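Local coordinates for R.MvaI (Kocuria varians, PDB 2OA9), which is a monomeric restriction endonuclease of the MvaI/BcnI family that recognises its DNA target sequence asymmetrically and probably cleaves it with the help of metal ions, at residues 83-86 and 87-91. Numbering follows the deposited sequence.
Sequences ANTM and LRNRY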
ATOM      1  N   ALA A  83     -20.084   7.289   7.768  1.00 17.53           N
ATOM      2  CA  ALA A  83     -19.932   5.854   7.946  1.00 15.55           C
ATOM      3  C   ALA A  83     -18.962   5.479   9.080  1.00 15.08           C
ATOM      4  O   ALA A  83     -19.258   4.571   9.840  1.00 15.07           O
ATOM      5  CB  ALA A  83     -19.470   5.219   6.689  1.00 15.01           C
ATOM      6  N   ASN A  84     -17.810   6.151   9.178  1.00 15.82           N
ATOM      7  CA  ASN A  84     -16.807   5.694  10.154  1.00 16.28           C
ATOM      8  C   ASN A  84     -17.270   5.911  11.591  1.00 15.31           C
ATOM      9  O   ASN A  84     -17.070   5.060  12.464  1.00 14.15           O
ATOM     10  CB  ASN A  84     -15.367   6.171   9.771  1.00 18.78           C
ATOM     11  CG  ASN A  84     -14.689   5.228   8.682  1.00 22.80           C
ATOM     12  OD1 ASN A  84     -15.246   4.193   8.258  1.00 28.09           O
ATOM     13  ND2 ASN A  84     -13.494   5.595   8.248  1.00 28.09           N
ATOM     14  N   THR A  85     -18.023   6.978  11.835  1.00 14.04           N
ATOM     15  CA  THR A  85     -18.673   7.208  13.110  1.00 13.96           C
ATOM     16  C   THR A  85     -19.729   6.163  13.444  1.00 13.61           C
ATOM     17  O   THR A  85     -19.799   5.662  14.552  1.00 14.10           O
ATOM     18  CB  THR A  85     -19.279   8.607  13.166  1.00 15.36           C
ATOM     19  OG1 THR A  85     -18.234   9.582  12.931  1.00 15.79           O
ATOM     20  CG2 THR A  85     -19.913   8.902  14.528  1.00 14.62           C
ATOM     21  N   MET A  86     -20.564   5.800  12.454  1.00 13.94           N
ATOM     22  CA  MET A  86     -21.525   4.719  12.700  1.00 15.20           C
ATOM     23  C   MET A  86     -20.831   3.422  13.054  1.00 13.88           C
ATOM     24  O   MET A  86     -21.237   2.696  13.954  1.00 14.83           O
ATOM     25  CB  MET A  86     -22.442   4.497  11.505  1.00 14.69           C
ATOM     26  CG  MET A  86     -23.512   3.443  11.722  1.00 16.03           C
ATOM     27  SD  MET A  86     -22.970   1.728  11.340  1.00 16.73           S
ATOM     28  CE  MET A  86     -22.825   1.904   9.609  1.00 18.88           C
ATOM     29  N   LEU A  87     -19.769   3.097  12.322  1.00 13.27           N
ATOM     30  CA  LEU A  87     -19.107   1.827  12.508  1.00 13.33           C
ATOM     31  C   LEU A  87     -18.527   1.724  13.900  1.00 14.00           C
ATOM     32  O   LEU A  87     -18.642   0.705  14.575  1.00 14.14           O
ATOM     33  CB  LEU A  87     -18.005   1.608  11.483  1.00 13.92           C
ATOM     34  CG  LEU A  87     -18.422   1.370  10.043  1.00 13.39           C
ATOM     35  CD1 LEU A  87     -17.175   1.411   9.146  1.00 13.99           C
ATOM     36  CD2 LEU A  87     -19.158   0.045   9.873  1.00 15.58           C
ATOM     37  N   ARG A  88     -17.890   2.783  14.364  1.00 13.05           N
ATOM     38  CA  ARG A  88     -17.269   2.695  15.669  1.00 13.83           C
ATOM     39  C   ARG A  88     -18.308   2.608  16.786  1.00 12.42           C
ATOM     40  O   ARG A  88     -18.164   1.790  17.692  1.00 12.80           O
ATOM     41  CB  ARG A  88     -16.246   3.830  15.869  1.00 15.18           C
ATOM     42  CG  ARG A  88     -16.757   5.117  16.326  1.00 18.00           C
ATOM     43  CD  ARG A  88     -15.633   6.154  16.581  1.00 16.73           C
ATOM     44  NE  ARG A  88     -16.281   7.384  16.813  1.00 17.88           N
ATOM     45  CZ  ARG A  88     -16.672   7.809  18.009  1.00 15.38           C
ATOM     46  NH1 ARG A  88     -16.468   7.081  19.113  1.00 14.88           N
ATOM     47  NH2 ARG A  88     -17.323   8.959  18.113  1.00 17.72           N
ATOM     48  N   ASN A  89     -19.345   3.449  16.678  1.00 13.07           N
ATOM     49  CA  ASN A  89     -20.334   3.522  17.743  1.00 12.03           C
ATOM     50  C   ASN A  89     -21.191   2.246  17.758  1.00 12.24           C
ATOM     51  O   ASN A  89     -21.465   1.698  18.821  1.00 15.19           O
ATOM     52  CB  ASN A  89     -21.208   4.731  17.617  1.00 11.86           C
ATOM     53  CG  ASN A  89     -20.562   5.958  18.236  1.00 12.90           C
ATOM     54  OD1 ASN A  89     -19.706   5.794  19.064  1.00 18.23           O
ATOM     55  ND2 ASN A  89     -20.924   7.137  17.798  1.00 18.36           N
ATOM     56  N   ARG A  90     -21.586   1.754  16.593  1.00 10.87           N
ATOM     57  CA  ARG A  90     -22.479   0.599  16.526  1.00 11.70           C
ATOM     58  C   ARG A  90     -21.726  -0.708  16.757  1.00 10.39           C
ATOM     59  O   ARG A  90     -22.150  -1.530  17.558  1.00 11.98           O
ATOM     60  CB  ARG A  90     -23.249   0.552  15.208  1.00 11.50           C
ATOM     61  CG  ARG A  90     -24.271  -0.557  15.164  1.00 11.81           C
ATOM     62  CD  ARG A  90     -24.989  -0.673  13.866  1.00 11.94           C
ATOM     63  NE  ARG A  90     -25.822   0.481  13.560  1.00  9.88           N
ATOM     64  CZ  ARG A  90     -26.408   0.644  12.375  1.00 10.56           C
ATOM     65  NH1 ARG A  90     -26.233  -0.239  11.401  1.00 13.05           N
ATOM     66  NH2 ARG A  90     -27.142   1.725  12.142  1.00 12.41           N
ATOM     67  N   TYR A  91     -20.608  -0.907  16.062  1.00 11.55           N
ATOM     68  CA  TYR A  91     -19.928  -2.208  16.027  1.00 11.82           C
ATOM     69  C   TYR A  91     -18.624  -2.255  16.815  1.00 12.54           C
ATOM     70  O   TYR A  91     -18.061  -3.326  16.987  1.00 12.69           O
ATOM     71  CB  TYR A  91     -19.664  -2.671  14.588  1.00 12.18           C
ATOM     72  CG  TYR A  91     -20.882  -2.662  13.696  1.00 10.90           C
ATOM     73  CD1 TYR A  91     -20.864  -1.952  12.482  1.00 11.91           C
ATOM     74  CD2 TYR A  91     -22.038  -3.348  14.017  1.00 11.93           C
ATOM     75  CE1 TYR A  91     -21.988  -1.904  11.658  1.00 12.17           C
ATOM     76  CE2 TYR A  91     -23.138  -3.327  13.192  1.00 12.28           C
ATOM     77  CZ  TYR A  91     -23.133  -2.583  11.997  1.00 11.83           C
ATOM     78  OH  TYR A  91     -24.231  -2.536  11.191  1.00 13.69           O
TER
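A83 O accepts the amide of L87 at 2.9 Å, the first of four consecutive i to i+4 bonds that run the short helix 83-91 from 83-86 into 87-91; the last joins R90 N to M86 O at 2.8 Å. Along one side the thioether of M86 meets both the R90 guanidinium and the Y91 ring. With CG anti to the backbone N (chi1 -177°), the M86 chain bends twice, which sets SD over the centre of one face of the R90 guanidinium, 3.8 Å from CZ. The same SD lies 3.8 Å from CE1 of Y91, an oblique Met-aromatic contact. R90 NH1 donates in the guanidinium plane to Y91 OH (3.1 Å), so the thioether lies over a group whose rotation this bond restrains. Replacing M86 with an alanine would probably take the sulfur off the R90 guanidinium face and cost the Y91 ring its Met-aromatic partner. The CE methyl reaches L87 CD2 at 4.1 Å, while L87 CD1 meets N84 OD1. T85 and N89 lie side by side, methyl to amide. The polar ends are hydrogen-bonded to residues beyond the helix: N84 to D227, T85 to T225, Y91 to D145, and R88 to T225 and the carbonyls of N100 and G223. The helix thus lies between two antiparallel sheets, N84, L87 and R88 resting on I213 of strand 207-215, M86 and L87 on V148 of strand 143-151.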